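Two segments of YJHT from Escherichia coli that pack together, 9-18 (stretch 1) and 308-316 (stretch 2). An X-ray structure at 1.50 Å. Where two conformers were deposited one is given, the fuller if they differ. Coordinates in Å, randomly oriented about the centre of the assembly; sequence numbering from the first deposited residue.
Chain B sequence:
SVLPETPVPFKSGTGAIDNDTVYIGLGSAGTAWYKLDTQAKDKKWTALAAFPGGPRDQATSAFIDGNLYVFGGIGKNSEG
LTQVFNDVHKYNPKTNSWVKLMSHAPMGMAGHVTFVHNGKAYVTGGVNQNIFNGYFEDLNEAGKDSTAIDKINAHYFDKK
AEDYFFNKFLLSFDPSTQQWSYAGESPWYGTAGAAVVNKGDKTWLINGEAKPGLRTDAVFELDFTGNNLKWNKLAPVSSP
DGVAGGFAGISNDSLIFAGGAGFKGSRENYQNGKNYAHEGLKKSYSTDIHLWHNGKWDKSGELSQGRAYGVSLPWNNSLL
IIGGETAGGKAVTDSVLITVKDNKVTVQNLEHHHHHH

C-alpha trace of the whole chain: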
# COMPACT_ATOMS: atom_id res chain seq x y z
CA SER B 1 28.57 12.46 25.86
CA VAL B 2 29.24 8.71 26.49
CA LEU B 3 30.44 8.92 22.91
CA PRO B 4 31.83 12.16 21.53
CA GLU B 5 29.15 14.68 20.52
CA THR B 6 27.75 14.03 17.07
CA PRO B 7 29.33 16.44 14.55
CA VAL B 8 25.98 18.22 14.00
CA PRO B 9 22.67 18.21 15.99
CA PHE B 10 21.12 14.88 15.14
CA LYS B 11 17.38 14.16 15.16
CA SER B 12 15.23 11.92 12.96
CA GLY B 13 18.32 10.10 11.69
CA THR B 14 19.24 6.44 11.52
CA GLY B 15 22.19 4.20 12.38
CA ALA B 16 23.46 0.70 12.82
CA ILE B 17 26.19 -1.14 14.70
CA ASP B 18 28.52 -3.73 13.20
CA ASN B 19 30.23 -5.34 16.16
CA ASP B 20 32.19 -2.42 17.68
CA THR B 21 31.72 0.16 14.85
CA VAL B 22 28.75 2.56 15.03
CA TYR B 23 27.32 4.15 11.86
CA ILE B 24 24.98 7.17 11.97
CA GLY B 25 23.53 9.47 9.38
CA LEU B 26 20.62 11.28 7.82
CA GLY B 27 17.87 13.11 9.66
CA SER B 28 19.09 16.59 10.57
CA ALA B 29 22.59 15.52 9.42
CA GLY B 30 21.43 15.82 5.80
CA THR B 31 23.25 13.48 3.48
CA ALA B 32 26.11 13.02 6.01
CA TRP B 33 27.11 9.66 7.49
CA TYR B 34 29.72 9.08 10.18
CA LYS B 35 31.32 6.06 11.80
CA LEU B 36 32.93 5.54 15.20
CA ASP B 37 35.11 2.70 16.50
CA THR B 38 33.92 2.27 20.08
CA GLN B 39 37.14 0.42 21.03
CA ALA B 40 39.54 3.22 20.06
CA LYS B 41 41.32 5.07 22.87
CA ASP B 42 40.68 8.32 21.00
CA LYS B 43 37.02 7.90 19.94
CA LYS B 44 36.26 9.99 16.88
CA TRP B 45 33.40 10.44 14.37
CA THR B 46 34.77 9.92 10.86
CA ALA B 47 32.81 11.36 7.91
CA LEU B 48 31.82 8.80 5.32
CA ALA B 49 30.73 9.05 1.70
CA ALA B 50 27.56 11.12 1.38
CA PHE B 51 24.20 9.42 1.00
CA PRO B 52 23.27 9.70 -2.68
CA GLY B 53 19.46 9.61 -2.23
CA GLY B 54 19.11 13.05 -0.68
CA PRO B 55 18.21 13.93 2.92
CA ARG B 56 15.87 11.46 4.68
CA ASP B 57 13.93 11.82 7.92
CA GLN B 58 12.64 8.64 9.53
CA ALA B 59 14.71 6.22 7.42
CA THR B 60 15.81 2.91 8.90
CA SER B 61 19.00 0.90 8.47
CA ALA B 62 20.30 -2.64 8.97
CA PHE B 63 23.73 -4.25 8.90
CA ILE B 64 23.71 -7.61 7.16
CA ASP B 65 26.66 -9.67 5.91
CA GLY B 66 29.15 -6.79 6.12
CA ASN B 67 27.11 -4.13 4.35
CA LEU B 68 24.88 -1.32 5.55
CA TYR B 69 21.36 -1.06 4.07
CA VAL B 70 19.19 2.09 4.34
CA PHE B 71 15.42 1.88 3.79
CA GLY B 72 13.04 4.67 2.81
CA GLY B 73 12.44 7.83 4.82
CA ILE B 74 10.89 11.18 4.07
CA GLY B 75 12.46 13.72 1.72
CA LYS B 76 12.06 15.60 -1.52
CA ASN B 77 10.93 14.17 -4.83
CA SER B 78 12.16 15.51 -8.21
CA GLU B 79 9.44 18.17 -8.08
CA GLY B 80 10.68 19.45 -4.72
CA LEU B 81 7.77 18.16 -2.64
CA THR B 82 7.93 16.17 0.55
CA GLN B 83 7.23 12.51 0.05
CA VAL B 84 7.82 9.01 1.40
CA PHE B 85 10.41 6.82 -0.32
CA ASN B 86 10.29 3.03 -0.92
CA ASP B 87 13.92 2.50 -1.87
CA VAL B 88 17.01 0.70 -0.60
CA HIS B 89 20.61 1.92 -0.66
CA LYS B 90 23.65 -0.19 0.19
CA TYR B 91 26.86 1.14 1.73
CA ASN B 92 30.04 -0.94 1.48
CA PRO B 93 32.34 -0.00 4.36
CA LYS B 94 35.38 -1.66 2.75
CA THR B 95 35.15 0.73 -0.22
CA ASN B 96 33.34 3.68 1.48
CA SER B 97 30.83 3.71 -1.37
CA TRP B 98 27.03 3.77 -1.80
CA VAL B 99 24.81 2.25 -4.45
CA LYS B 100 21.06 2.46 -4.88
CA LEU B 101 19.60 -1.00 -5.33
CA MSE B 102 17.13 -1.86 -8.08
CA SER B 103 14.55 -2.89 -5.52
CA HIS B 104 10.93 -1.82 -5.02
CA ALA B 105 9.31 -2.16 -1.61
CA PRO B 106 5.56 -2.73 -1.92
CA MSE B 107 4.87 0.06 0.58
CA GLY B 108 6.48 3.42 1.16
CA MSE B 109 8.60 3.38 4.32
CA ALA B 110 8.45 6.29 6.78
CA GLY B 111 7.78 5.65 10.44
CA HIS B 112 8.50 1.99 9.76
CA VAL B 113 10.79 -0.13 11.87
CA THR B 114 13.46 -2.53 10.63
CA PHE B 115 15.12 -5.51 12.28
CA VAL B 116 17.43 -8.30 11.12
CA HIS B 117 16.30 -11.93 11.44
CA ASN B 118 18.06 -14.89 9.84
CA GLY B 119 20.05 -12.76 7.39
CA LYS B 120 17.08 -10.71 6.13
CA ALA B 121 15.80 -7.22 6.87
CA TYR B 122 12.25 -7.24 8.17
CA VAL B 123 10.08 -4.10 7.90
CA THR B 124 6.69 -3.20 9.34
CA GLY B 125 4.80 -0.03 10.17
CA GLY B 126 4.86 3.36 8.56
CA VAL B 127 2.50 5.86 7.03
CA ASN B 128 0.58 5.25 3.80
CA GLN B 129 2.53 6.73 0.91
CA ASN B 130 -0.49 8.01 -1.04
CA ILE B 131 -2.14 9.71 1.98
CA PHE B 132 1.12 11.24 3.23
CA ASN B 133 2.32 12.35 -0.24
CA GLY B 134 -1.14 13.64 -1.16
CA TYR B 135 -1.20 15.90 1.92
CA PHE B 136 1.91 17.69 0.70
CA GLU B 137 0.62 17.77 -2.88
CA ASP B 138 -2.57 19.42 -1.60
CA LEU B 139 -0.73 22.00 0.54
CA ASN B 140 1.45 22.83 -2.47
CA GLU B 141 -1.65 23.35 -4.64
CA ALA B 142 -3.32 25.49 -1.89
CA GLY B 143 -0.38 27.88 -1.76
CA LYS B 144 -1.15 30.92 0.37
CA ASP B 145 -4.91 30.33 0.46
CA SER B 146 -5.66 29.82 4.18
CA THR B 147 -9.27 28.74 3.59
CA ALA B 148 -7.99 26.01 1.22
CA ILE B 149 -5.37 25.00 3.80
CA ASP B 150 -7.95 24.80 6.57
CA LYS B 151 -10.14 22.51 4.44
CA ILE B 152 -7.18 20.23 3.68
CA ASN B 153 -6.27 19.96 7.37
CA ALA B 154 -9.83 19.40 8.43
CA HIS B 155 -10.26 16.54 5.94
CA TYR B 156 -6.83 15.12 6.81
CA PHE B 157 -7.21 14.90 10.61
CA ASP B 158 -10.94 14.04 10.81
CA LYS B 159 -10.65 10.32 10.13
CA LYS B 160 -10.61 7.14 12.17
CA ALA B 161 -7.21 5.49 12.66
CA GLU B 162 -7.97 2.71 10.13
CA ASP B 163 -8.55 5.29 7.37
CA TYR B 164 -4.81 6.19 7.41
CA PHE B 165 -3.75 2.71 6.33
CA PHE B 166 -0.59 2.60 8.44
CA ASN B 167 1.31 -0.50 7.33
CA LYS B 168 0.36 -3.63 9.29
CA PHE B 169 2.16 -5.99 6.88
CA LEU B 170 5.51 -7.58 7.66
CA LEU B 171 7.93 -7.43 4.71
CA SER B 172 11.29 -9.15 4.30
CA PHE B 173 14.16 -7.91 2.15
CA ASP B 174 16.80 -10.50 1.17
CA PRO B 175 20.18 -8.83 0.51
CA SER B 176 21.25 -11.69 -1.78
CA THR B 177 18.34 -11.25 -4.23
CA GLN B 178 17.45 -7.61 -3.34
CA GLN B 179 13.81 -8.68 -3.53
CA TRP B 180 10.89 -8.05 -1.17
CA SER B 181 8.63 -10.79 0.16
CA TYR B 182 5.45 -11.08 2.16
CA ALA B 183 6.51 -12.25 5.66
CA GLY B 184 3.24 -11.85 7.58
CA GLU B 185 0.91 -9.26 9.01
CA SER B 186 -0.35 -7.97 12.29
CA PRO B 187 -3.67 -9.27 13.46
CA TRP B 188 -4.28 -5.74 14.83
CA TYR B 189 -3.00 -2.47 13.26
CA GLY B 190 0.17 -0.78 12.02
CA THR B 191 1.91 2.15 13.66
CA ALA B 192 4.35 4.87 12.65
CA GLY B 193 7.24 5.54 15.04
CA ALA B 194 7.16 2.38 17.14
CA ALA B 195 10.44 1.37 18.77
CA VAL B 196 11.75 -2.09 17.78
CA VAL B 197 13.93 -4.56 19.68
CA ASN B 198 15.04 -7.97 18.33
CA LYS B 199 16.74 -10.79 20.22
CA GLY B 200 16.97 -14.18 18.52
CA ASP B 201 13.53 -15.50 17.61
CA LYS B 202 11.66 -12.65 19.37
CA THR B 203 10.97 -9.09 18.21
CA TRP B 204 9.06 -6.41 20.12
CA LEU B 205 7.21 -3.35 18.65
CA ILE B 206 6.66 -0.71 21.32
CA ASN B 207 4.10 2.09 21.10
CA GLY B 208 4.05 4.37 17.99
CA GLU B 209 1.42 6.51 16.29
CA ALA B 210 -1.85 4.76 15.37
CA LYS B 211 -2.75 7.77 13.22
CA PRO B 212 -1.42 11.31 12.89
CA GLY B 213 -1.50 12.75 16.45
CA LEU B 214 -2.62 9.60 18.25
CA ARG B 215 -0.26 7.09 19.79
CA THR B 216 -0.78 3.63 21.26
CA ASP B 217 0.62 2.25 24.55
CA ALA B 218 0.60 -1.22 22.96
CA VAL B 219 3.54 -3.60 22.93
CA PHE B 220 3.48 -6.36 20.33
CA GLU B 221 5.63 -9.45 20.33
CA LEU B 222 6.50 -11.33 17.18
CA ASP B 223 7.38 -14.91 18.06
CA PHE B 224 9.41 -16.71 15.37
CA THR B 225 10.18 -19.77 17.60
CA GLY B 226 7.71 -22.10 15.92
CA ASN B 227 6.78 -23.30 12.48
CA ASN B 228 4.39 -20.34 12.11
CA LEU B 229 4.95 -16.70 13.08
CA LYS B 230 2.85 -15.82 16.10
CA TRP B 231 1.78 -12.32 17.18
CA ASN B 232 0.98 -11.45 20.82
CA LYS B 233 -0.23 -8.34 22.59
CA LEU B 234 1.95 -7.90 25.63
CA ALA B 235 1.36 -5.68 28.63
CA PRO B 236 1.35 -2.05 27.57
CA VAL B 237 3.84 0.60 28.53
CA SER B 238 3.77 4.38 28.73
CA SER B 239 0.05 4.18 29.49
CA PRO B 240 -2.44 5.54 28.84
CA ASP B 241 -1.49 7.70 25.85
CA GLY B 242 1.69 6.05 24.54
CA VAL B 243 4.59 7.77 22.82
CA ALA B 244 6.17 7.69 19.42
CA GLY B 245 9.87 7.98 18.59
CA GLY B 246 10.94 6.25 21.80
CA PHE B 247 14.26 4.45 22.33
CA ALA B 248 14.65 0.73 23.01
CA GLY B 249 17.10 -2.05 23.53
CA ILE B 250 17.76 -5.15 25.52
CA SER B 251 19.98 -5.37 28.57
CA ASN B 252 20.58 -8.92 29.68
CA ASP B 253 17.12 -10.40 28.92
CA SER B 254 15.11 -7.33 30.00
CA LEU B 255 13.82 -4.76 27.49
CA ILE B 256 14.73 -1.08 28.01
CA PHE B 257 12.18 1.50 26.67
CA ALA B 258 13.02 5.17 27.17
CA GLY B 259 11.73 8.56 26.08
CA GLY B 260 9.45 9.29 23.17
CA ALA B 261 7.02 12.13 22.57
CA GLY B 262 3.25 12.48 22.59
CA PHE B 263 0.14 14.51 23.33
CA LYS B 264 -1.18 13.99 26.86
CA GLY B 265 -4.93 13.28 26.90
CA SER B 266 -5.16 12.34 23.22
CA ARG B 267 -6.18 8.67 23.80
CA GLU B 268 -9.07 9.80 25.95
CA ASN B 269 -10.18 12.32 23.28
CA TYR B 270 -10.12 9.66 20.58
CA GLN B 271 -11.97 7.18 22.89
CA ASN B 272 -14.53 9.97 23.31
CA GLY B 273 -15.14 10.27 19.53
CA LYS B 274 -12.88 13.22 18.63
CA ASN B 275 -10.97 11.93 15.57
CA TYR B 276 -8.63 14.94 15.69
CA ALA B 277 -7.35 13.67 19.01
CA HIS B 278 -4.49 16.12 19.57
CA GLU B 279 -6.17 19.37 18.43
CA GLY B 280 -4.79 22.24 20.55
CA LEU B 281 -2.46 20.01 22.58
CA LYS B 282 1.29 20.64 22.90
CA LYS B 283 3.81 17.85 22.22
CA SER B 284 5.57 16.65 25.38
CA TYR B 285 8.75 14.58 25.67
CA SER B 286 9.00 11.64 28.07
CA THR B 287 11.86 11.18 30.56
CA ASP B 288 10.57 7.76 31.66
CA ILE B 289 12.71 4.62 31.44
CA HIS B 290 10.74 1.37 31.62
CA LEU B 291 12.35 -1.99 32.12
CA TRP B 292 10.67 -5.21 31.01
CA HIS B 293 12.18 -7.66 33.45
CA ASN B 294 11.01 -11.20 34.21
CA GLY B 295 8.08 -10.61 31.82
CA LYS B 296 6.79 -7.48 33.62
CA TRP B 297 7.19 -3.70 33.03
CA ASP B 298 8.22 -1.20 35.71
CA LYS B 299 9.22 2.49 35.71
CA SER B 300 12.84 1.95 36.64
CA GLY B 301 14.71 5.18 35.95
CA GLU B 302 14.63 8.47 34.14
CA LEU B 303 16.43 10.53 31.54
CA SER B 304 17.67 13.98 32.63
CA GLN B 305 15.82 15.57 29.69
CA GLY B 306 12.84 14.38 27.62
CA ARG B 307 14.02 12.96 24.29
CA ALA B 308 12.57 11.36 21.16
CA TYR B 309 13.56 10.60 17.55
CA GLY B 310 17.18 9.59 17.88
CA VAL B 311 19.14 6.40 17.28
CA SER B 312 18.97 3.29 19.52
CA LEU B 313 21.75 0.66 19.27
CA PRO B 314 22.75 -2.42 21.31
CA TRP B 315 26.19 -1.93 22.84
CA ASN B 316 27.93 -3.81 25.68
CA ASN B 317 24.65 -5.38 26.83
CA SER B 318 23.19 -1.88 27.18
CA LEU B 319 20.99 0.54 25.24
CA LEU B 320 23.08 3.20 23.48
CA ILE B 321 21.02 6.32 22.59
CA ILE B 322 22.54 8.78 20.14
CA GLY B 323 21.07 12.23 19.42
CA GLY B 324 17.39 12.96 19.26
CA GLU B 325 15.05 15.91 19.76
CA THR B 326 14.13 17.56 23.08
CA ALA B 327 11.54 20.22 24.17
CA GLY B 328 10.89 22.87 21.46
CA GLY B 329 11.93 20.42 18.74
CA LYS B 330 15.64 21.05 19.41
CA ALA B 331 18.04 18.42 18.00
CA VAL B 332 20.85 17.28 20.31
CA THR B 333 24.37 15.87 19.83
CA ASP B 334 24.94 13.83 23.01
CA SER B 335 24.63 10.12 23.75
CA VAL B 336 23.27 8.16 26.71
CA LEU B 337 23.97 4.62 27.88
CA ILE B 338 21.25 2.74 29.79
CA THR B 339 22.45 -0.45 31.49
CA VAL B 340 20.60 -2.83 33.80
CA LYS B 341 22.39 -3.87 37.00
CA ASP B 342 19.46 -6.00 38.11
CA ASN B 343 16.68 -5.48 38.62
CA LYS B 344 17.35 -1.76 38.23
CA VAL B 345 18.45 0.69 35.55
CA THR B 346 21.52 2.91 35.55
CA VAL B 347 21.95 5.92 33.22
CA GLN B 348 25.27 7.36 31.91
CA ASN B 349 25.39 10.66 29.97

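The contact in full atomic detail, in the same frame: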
# COMPACT_ATOMS: atom_id res chain seq x y z
N PRO B 9 23.89 18.63 15.28
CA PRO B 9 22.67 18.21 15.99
C PRO B 9 21.91 17.19 15.17
O PRO B 9 21.79 17.33 13.97
CB PRO B 9 21.88 19.51 16.14
CG PRO B 9 22.94 20.60 16.07
CD PRO B 9 23.95 20.10 15.12
N PHE B 10 21.43 16.13 15.83
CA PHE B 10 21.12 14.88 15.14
C PHE B 10 19.78 14.27 15.57
O PHE B 10 19.72 13.41 16.46
CB PHE B 10 22.28 13.89 15.38
CG PHE B 10 22.12 12.58 14.68
CD1 PHE B 10 22.22 11.38 15.39
CD2 PHE B 10 21.93 12.52 13.31
CE1 PHE B 10 22.05 10.17 14.76
CE2 PHE B 10 21.79 11.30 12.68
CZ PHE B 10 21.85 10.11 13.43
N LYS B 11 18.71 14.69 14.91
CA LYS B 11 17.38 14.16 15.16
C LYS B 11 16.81 13.54 13.91
O LYS B 11 17.16 13.95 12.80
CB LYS B 11 16.42 15.25 15.67
CG LYS B 11 16.06 16.35 14.65
CD LYS B 11 15.13 17.37 15.28
CE LYS B 11 14.80 18.46 14.29
NZ LYS B 11 13.84 19.49 14.82
N SER B 12 15.93 12.55 14.07
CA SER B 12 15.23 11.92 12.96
C SER B 12 16.13 11.14 12.02
O SER B 12 15.71 10.76 10.91
CB SER B 12 14.42 12.96 12.17
OG SER B 12 13.77 13.86 13.05
N GLY B 13 17.34 10.82 12.49
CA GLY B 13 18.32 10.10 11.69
C GLY B 13 18.20 8.60 11.86
O GLY B 13 17.24 8.11 12.47
N THR B 14 19.23 7.89 11.41
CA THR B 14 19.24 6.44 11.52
C THR B 14 20.68 5.99 11.77
O THR B 14 21.59 6.77 11.70
CB THR B 14 18.65 5.79 10.26
OG1 THR B 14 18.55 4.36 10.43
CG2 THR B 14 19.45 6.12 9.01
N GLY B 15 20.85 4.73 12.13
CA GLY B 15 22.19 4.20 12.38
C GLY B 15 22.12 2.72 12.62
O GLY B 15 21.05 2.14 12.70
N ALA B 16 23.30 2.14 12.73
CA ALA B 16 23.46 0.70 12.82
C ALA B 16 24.80 0.45 13.50
O ALA B 16 25.67 1.31 13.52
CB ALA B 16 23.44 0.09 11.43
N ILE B 17 24.94 -0.73 14.09
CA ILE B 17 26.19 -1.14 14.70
C ILE B 17 26.64 -2.45 14.06
O ILE B 17 25.82 -3.35 13.84
CB ILE B 17 26.07 -1.24 16.23
CG1 ILE B 17 27.44 -1.52 16.85
CG2 ILE B 17 25.03 -2.25 16.61
CD1 ILE B 17 27.59 -0.99 18.23
N ASP B 18 27.91 -2.51 13.72
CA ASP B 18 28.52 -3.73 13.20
C ASP B 18 29.63 -4.01 14.17
O ASP B 18 30.67 -3.36 14.13
CB ASP B 18 29.11 -3.50 11.82
CG ASP B 18 29.94 -4.66 11.35
OD1 ASP B 18 29.52 -5.80 11.58
OD2 ASP B 18 30.99 -4.42 10.72
N ALA B 308 13.19 12.23 22.14
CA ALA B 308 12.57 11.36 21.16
C ALA B 308 13.34 11.47 19.84
O ALA B 308 14.16 12.39 19.66
CB ALA B 308 11.09 11.74 20.96
N TYR B 309 13.06 10.55 18.93
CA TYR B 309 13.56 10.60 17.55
C TYR B 309 15.06 10.76 17.45
O TYR B 309 15.60 11.72 16.87
CB TYR B 309 12.83 11.69 16.76
CG TYR B 309 11.35 11.44 16.70
CD1 TYR B 309 10.82 10.43 15.90
CD2 TYR B 309 10.46 12.19 17.47
CE1 TYR B 309 9.45 10.19 15.86
CE2 TYR B 309 9.09 11.97 17.43
CZ TYR B 309 8.60 10.97 16.62
OH TYR B 309 7.24 10.71 16.55
N GLY B 310 15.74 9.80 18.05
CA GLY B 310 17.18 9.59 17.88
C GLY B 310 17.45 8.17 17.40
O GLY B 310 16.61 7.53 16.79
N VAL B 311 18.69 7.74 17.64
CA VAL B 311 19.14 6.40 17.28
C VAL B 311 19.35 5.51 18.52
O VAL B 311 19.87 5.97 19.51
CB VAL B 311 20.43 6.47 16.43
CG1 VAL B 311 21.07 5.08 16.27
CG2 VAL B 311 20.13 7.14 15.09
N SER B 312 18.82 4.30 18.46
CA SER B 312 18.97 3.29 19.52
C SER B 312 19.84 2.17 18.97
O SER B 312 19.52 1.64 17.91
CB SER B 312 17.61 2.68 19.87
OG SER B 312 16.76 3.53 20.57
N LEU B 313 20.87 1.77 19.71
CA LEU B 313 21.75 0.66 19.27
C LEU B 313 22.09 -0.22 20.47
O LEU B 313 22.23 0.29 21.56
CB LEU B 313 23.03 1.20 18.68
CG LEU B 313 22.90 1.99 17.37
CD1 LEU B 313 24.23 2.58 16.96
CD2 LEU B 313 22.32 1.08 16.28
N PRO B 314 22.21 -1.55 20.25
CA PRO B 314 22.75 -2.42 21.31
C PRO B 314 24.25 -2.26 21.43
O PRO B 314 24.95 -2.32 20.43
CB PRO B 314 22.40 -3.83 20.81
CG PRO B 314 22.38 -3.73 19.35
CD PRO B 314 21.85 -2.33 19.05
N TRP B 315 24.76 -2.04 22.64
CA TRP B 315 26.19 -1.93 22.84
C TRP B 315 26.56 -2.35 24.25
O TRP B 315 26.02 -1.83 25.22
CB TRP B 315 26.66 -0.50 22.56
CG TRP B 315 28.13 -0.34 22.62
CD1 TRP B 315 29.06 -1.13 22.03
CD2 TRP B 315 28.85 0.67 23.33
NE1 TRP B 315 30.32 -0.68 22.32
CE2 TRP B 315 30.22 0.43 23.12
CE3 TRP B 315 28.48 1.76 24.12
CZ2 TRP B 315 31.22 1.23 23.67
CZ3 TRP B 315 29.47 2.57 24.66
CH2 TRP B 315 30.83 2.29 24.43
N ASN B 316 27.48 -3.32 24.36
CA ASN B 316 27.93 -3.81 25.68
C ASN B 316 26.76 -4.20 26.59
O ASN B 316 26.70 -3.79 27.75
CB ASN B 316 28.77 -2.74 26.39
CG ASN B 316 30.09 -2.46 25.71
OD1 ASN B 316 30.55 -3.23 24.86
ND2 ASN B 316 30.73 -1.36 26.10
O HOH W 1 15.41 8.88 14.55

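Two strands almost 300 residues apart in sequence, 14-18 and 311-315, run side by side in the same direction, their axes 8° apart and 6.7 Å at closest approach. That spacing is too wide for the backbone ladder of a β-sheet, and no strand-to-strand hydrogen bond crosses it; side chains fill the gap instead. Together the two stretches bury 475 Å², and three residues dominate: Ile17, Val311 and Leu313.

Val311 and Leu313 both direct their CA-to-CB bonds toward stretch 1, while Ser312 between them points away. This is the alternation of an extended strand, and it gives the contact two hydrophobic teeth. Val311, chi1 in t, fits into a place where stretch 1 offers backbone and an aromatic ring. Val311 CG2 lies 3.6 Å from Phe10 CE1 and also 3.6 Å from the carbonyl carbon C of Thr14. Phe10 starts out sideways, but its side chain brings the ring end nearer. Gly15 leaves room here: an ideal CB on it would point toward stretch 2 and sit a tight 3.2 Å from Val311 CG1. At Gly13, an ideal CB would clash within its own stretch, 2.3 Å from Phe10 CE2, so the bare backbone lets the ring lie close.

Leu313, in the m, t rotamer, lies against the next part of the strand. Leu313 CD2 is 3.7 Å from Ala16 CA, a contact with main chain, since the Ala16 side chain points away. Ile17 covers the most surface of any residue here, pointing toward stretch 2 and reaching three successive residues: Ile17 CB is 4.3 Å from Leu313 CD1, Ile17 CG2 is 4.0 Å from Pro314 CD, and Ile17 CD1 is 4.1 Å from Trp315 CD1. With chi1 and chi2 both in t, one branched aliphatic chain serves leucine, proline and an indole through dispersion and the exclusion of water.

Polar bonding is confined to the residues leading into the strands, where the chains come closer, Ser12 CA lying 5.1 Å from Tyr309 CA. There Ser12 N donates to Tyr309 O at 2.9 Å, nearly straight at 172°, and Lys11 CA adds a weaker CA-H...O contact to the same Tyr309 O at 3.5 Å. One step on, the carbonyls Gly13 O and Gly310 O cannot bond to each other; a water lies between them, within hydrogen-bonding distance of both Gly13 O and Gly310 O, 2.9 Å from each. A hydrogen bond and a water join the lead-in segments, and apolar side chains space the strands.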